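Local coordinates for protein nigritoxine (PDB 5M41) that is a bacterial toxin active against crustaceans and insects, with a fold described as new, at residues Asn31-Lys34 and Glu35-Gln38; Phe651-Asp654 and Arg655-Gly658. All coordinates share one frame; numbering follows the deposited sequence.

Interaction 1 of 2, residues Asn31-Lys34 and Glu35-Gln38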
loop_
_atom_site.group_PDB
_atom_site.type_symbol
_atom_site.label_atom_id
_atom_site.label_comp_id
_atom_site.label_asym_id
_atom_site.label_seq_id
_atom_site.Cartn_x
_atom_site.Cartn_y
_atom_site.Cartn_z
ATOM N N ASN A 31 -7.021 -19.174 20.726
ATOM C CA ASN A 31 -7.236 -17.800 21.153
ATOM C C ASN A 31 -8.700 -17.344 21.239
ATOM O O ASN A 31 -8.973 -16.228 21.658
ATOM C CB ASN A 31 -6.388 -16.863 20.313
ATOM C CG ASN A 31 -4.904 -16.978 20.671
ATOM O OD1 ASN A 31 -4.062 -17.185 19.824
ATOM N ND2 ASN A 31 -4.610 -16.880 21.937
ATOM N N LEU A 32 -9.632 -18.216 20.862
ATOM C CA LEU A 32 -11.050 -17.942 21.089
ATOM C C LEU A 32 -11.317 -18.020 22.587
ATOM O O LEU A 32 -10.685 -18.813 23.290
ATOM C CB LEU A 32 -11.922 -18.986 20.382
ATOM C CG LEU A 32 -11.879 -18.993 18.859
ATOM C CD1 LEU A 32 -12.802 -20.099 18.326
ATOM C CD2 LEU A 32 -12.331 -17.615 18.341
ATOM N N THR A 33 -12.254 -17.213 23.083
ATOM C CA THR A 33 -12.713 -17.397 24.474
ATOM C C THR A 33 -13.412 -18.767 24.562
ATOM O O THR A 33 -13.845 -19.309 23.541
ATOM C CB THR A 33 -13.742 -16.320 24.884
ATOM O OG1 THR A 33 -14.880 -16.447 24.039
ATOM C CG2 THR A 33 -13.142 -14.853 24.750
ATOM N N LYS A 34 -13.522 -19.316 25.769
ATOM C CA LYS A 34 -14.297 -20.551 25.997
ATOM C C LYS A 34 -15.713 -20.470 25.416
ATOM O O LYS A 34 -16.183 -21.409 24.747
ATOM C CB LYS A 34 -14.364 -20.869 27.490
ATOM C CG LYS A 34 -13.206 -21.719 28.008
ATOM C CD LYS A 34 -13.558 -23.213 27.981
ATOM C CE LYS A 34 -14.192 -23.696 29.283
ATOM N NZ LYS A 34 -15.048 -24.888 29.040
ATOM N N GLU A 35 -16.368 -19.333 25.629
ATOM C CA GLU A 35 -17.711 -19.088 25.083
ATOM C C GLU A 35 -17.768 -19.230 23.547
ATOM O O GLU A 35 -18.674 -19.882 23.004
ATOM C CB GLU A 35 -18.202 -17.691 25.520
ATOM C CG GLU A 35 -19.623 -17.364 25.064
ATOM C CD GLU A 35 -20.056 -15.890 25.276
ATOM O OE1 GLU A 35 -19.322 -15.063 25.892
ATOM O OE2 GLU A 35 -21.155 -15.547 24.792
ATOM N N ALA A 36 -16.818 -18.591 22.862
ATOM C CA ALA A 36 -16.685 -18.675 21.394
ATOM C C ALA A 36 -16.377 -20.107 20.912
ATOM O O ALA A 36 -16.880 -20.525 19.876
ATOM C CB ALA A 36 -15.614 -17.717 20.895
ATOM N N GLN A 37 -15.531 -20.838 21.641
ATOM C CA GLN A 37 -15.281 -22.267 21.322
ATOM C C GLN A 37 -16.550 -23.136 21.459
ATOM O O GLN A 37 -16.793 -23.988 20.615
ATOM C CB GLN A 37 -14.137 -22.871 22.175
ATOM C CG GLN A 37 -12.783 -22.143 22.030
ATOM C CD GLN A 37 -11.772 -22.552 23.098
ATOM O OE1 GLN A 37 -12.147 -22.972 24.188
ATOM N NE2 GLN A 37 -10.482 -22.419 22.790
ATOM N N GLN A 38 -17.327 -22.942 22.531
ATOM C CA GLN A 38 -18.619 -23.613 22.698
ATOM C C GLN A 38 -19.568 -23.278 21.545
ATOM O O GLN A 38 -20.259 -24.170 20.992
ATOM C CB GLN A 38 -19.263 -23.229 24.049
ATOM C CG GLN A 38 -18.428 -23.719 25.232
ATOM C CD GLN A 38 -18.916 -23.233 26.581
ATOM O OE1 GLN A 38 -19.941 -22.574 26.683
ATOM N NE2 GLN A 38 -18.168 -23.548 27.622
HETATM O O HOH W 1 -16.629 -14.739 25.714
#

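Interaction 2 of 2, residues Phe651-Asp654 and Arg655-Gly658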
loop_
_atom_site.group_PDB
_atom_site.type_symbol
_atom_site.label_atom_id
_atom_site.label_comp_id
_atom_site.label_asym_id
_atom_site.label_seq_id
_atom_site.Cartn_x
_atom_site.Cartn_y
_atom_site.Cartn_z
ATOM N N PHE A 651 14.260 38.797 -6.214
ATOM C CA PHE A 651 15.105 38.925 -5.033
ATOM C C PHE A 651 16.538 39.137 -5.511
ATOM O O PHE A 651 16.934 38.601 -6.546
ATOM C CB PHE A 651 15.122 37.628 -4.231
ATOM C CG PHE A 651 13.800 37.236 -3.620
ATOM C CD1 PHE A 651 13.570 37.432 -2.261
ATOM C CD2 PHE A 651 12.843 36.558 -4.366
ATOM C CE1 PHE A 651 12.378 37.023 -1.673
ATOM C CE2 PHE A 651 11.650 36.137 -3.785
ATOM C CZ PHE A 651 11.421 36.373 -2.436
ATOM N N ARG A 652 17.326 39.892 -4.759
ATOM C CA ARG A 652 18.742 40.116 -5.121
ATOM C C ARG A 652 19.552 40.349 -3.854
ATOM O O ARG A 652 18.970 40.652 -2.807
ATOM C CB ARG A 652 18.910 41.280 -6.124
ATOM C CG ARG A 652 17.747 42.264 -6.125
ATOM C CD ARG A 652 17.907 43.494 -7.002
ATOM N NE ARG A 652 18.190 43.202 -8.402
ATOM C CZ ARG A 652 17.280 43.034 -9.356
ATOM N NH1 ARG A 652 15.997 43.097 -9.091
ATOM N NH2 ARG A 652 17.675 42.786 -10.589
ATOM N N THR A 653 20.873 40.192 -3.933
ATOM C CA THR A 653 21.722 40.440 -2.771
ATOM C C THR A 653 21.943 41.937 -2.632
ATOM O O THR A 653 21.805 42.697 -3.608
ATOM C CB THR A 653 23.096 39.760 -2.877
ATOM O OG1 THR A 653 23.845 40.378 -3.933
ATOM C CG2 THR A 653 22.955 38.272 -3.174
ATOM N N ASP A 654 22.296 42.359 -1.425
ATOM C CA ASP A 654 22.682 43.740 -1.203
ATOM C C ASP A 654 23.850 44.216 -2.101
ATOM O O ASP A 654 23.793 45.315 -2.671
ATOM C CB ASP A 654 23.011 43.973 0.271
ATOM C CG ASP A 654 23.337 45.414 0.556
ATOM O OD1 ASP A 654 22.406 46.243 0.541
ATOM O OD2 ASP A 654 24.533 45.715 0.752
ATOM N N ARG A 655 24.884 43.387 -2.228
ATOM C CA ARG A 655 26.090 43.775 -2.936
ATOM C C ARG A 655 25.876 43.851 -4.457
ATOM O O ARG A 655 26.612 44.542 -5.155
ATOM C CB ARG A 655 27.238 42.822 -2.596
ATOM C CG ARG A 655 27.156 41.476 -3.290
ATOM C CD ARG A 655 28.219 40.504 -2.784
ATOM N NE ARG A 655 27.999 39.139 -3.290
ATOM C CZ ARG A 655 27.148 38.252 -2.763
ATOM N NH1 ARG A 655 26.407 38.563 -1.702
ATOM N NH2 ARG A 655 27.030 37.039 -3.303
ATOM N N GLU A 656 24.871 43.143 -4.962
ATOM C CA GLU A 656 24.613 43.105 -6.399
ATOM C C GLU A 656 23.423 43.963 -6.834
ATOM O O GLU A 656 23.063 43.950 -8.000
ATOM C CB GLU A 656 24.387 41.665 -6.862
ATOM C CG GLU A 656 25.636 40.792 -6.926
ATOM C CD GLU A 656 25.279 39.319 -7.015
ATOM O OE1 GLU A 656 24.457 38.851 -6.194
ATOM O OE2 GLU A 656 25.804 38.619 -7.890
ATOM N N LYS A 657 22.833 44.719 -5.911
ATOM C CA LYS A 657 21.540 45.350 -6.161
ATOM C C LYS A 657 21.524 46.476 -7.207
ATOM O O LYS A 657 20.447 46.836 -7.696
ATOM C CB LYS A 657 20.932 45.859 -4.855
ATOM C CG LYS A 657 21.560 47.149 -4.365
ATOM C CD LYS A 657 21.120 47.463 -2.959
ATOM C CE LYS A 657 22.144 48.368 -2.297
ATOM N NZ LYS A 657 21.509 49.030 -1.134
ATOM N N GLY A 658 22.691 47.039 -7.533
ATOM C CA GLY A 658 22.755 48.210 -8.418
ATOM C C GLY A 658 21.904 49.331 -7.860
ATOM O O GLY A 658 22.081 49.736 -6.714
HETATM O O HOH W 2 20.701 42.768 -8.974
HETATM O O HOH W 3 21.746 39.173 -6.389
#

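Interaction 1 of 2, residues Asn31-Lys34 and Glu35-Gln38
The flat amide of Gln-37 lies against the backbone of Leu-32, Thr-33 and Lys-34. OE1 comes within 3.7 Å of Lys-34 CA, and the bent aliphatic chain of Lys-34 crosses the glutamine at an angle. NE2 is on the Leu-32 side, but its hydrogen bond goes to the carbonyl oxygen of Tyr-29, near the end of helix 22-30. The Glu-35 carboxylate is tied back through water. Water 1 donates to Glu-35 OE1 at 2.7 Å and also bonds Thr-33 OG1 at 3.0 Å. Glu-35 CG stands anti to the backbone N (chi1 -177°), which sends the extended chain toward that water. Thr-33 OG1 sits between its own backbone N and carbonyl carbon (chi1 62°). From there it accepts a nearly straight bond from Ala-36 N at 3.1 Å. It also has a weak bond with Thr-265 OG1, so three partners hold this hydroxyl. Backbone bonds continue the pattern: Gln-37 N to Thr-33 O is 3.0 Å, and Gln-38 N to Lys-34 O is 2.9 Å. Beside the cap, Leu-32 CB meets Gln-37 CG at 3.7 Å and Ala-36 CB at 3.9 Å. Leu-32 is buried and also packs on Phe-258, Leu-261 and Val-262 of helix 253-264. Lys-34 NZ reaches Glu-183 only as a long, weak ion pair. The arrangement is a threonine N-cap, in which Thr-33 OG1 caps the Ala-36 N-H in the first turn of helix 34-54.

Interaction 2 of 2, residues Phe651-Asp654 and Arg655-Gly658
A type I beta turn from Asp-654 to Lys-657 follows strand 649-652, and Thr-653, just before it, grips Glu-656 through its side chain. Thr-653 OG1 donates to Glu-656 OE1 at 2.8 Å, on the OE1 lone pair that faces away from OE2. The same hydroxyl accepts from Glu-656 N at 3.1 Å, with a bent N-H...O angle of 136°. With OG1 between the backbone N and carbonyl carbon (chi1 67°), the oxygen faces both partners. Water 3 adds a third link: it accepts from Thr-653 N and donates to Glu-656 OE1 at 2.7 Å. Thr-653 and Glu-656, three residues apart, thus exchange bonds in a ring closed through water, at the start of a type I turn between strands 649-652 and 662-663. Glu-656 OE2 is bonded to Asn-597, so both carboxylate oxygens are engaged and the group is probably held firmly. The Arg-655 guanidinium passes with one face over Thr-653 OG1, which is 3.8 Å from its plane and offset toward the rim. Across the turn, Lys-657 N gives Asp-654 O a weak bond of 3.4 Å. The side chains of these two residues run side by side in the same direction, and Lys-657 NZ forms a weak salt bridge with Asp-654 OD1 at 3.4 Å. On the strand side, Arg-652 NE donates in the plane of its guanidinium to water 2, at 2.6 Å, and this water donates to Glu-656 O. Arg-652 NH1 forms a salt bridge with Asp-715 of the neighbouring strand 713-715.

Overall arrangement
Both interactions are local and partly buried, on opposite sides of the chain's centre. Their centres are about 77 Å apart, and they share no secondary-structure element. In each, a threonine hydroxyl accepts from the backbone N-H three residues on. At interaction 1 it caps a helix that packs among other helices; Leu-32, Ala-36 and Gln-37 are buried, while Thr-33, Lys-34 and Glu-35 are exposed. At interaction 2 it precedes a turn leaving a strand of an antiparallel sheet, where a carboxylate, two bridging waters and a weak salt bridge add to the threonine bonds. There Arg-652 and Thr-653 are buried, Asp-654 and Arg-655 exposed. Interaction 1 lies nearer the bound magnesium, about 14 Å from the Gln-37 side chain.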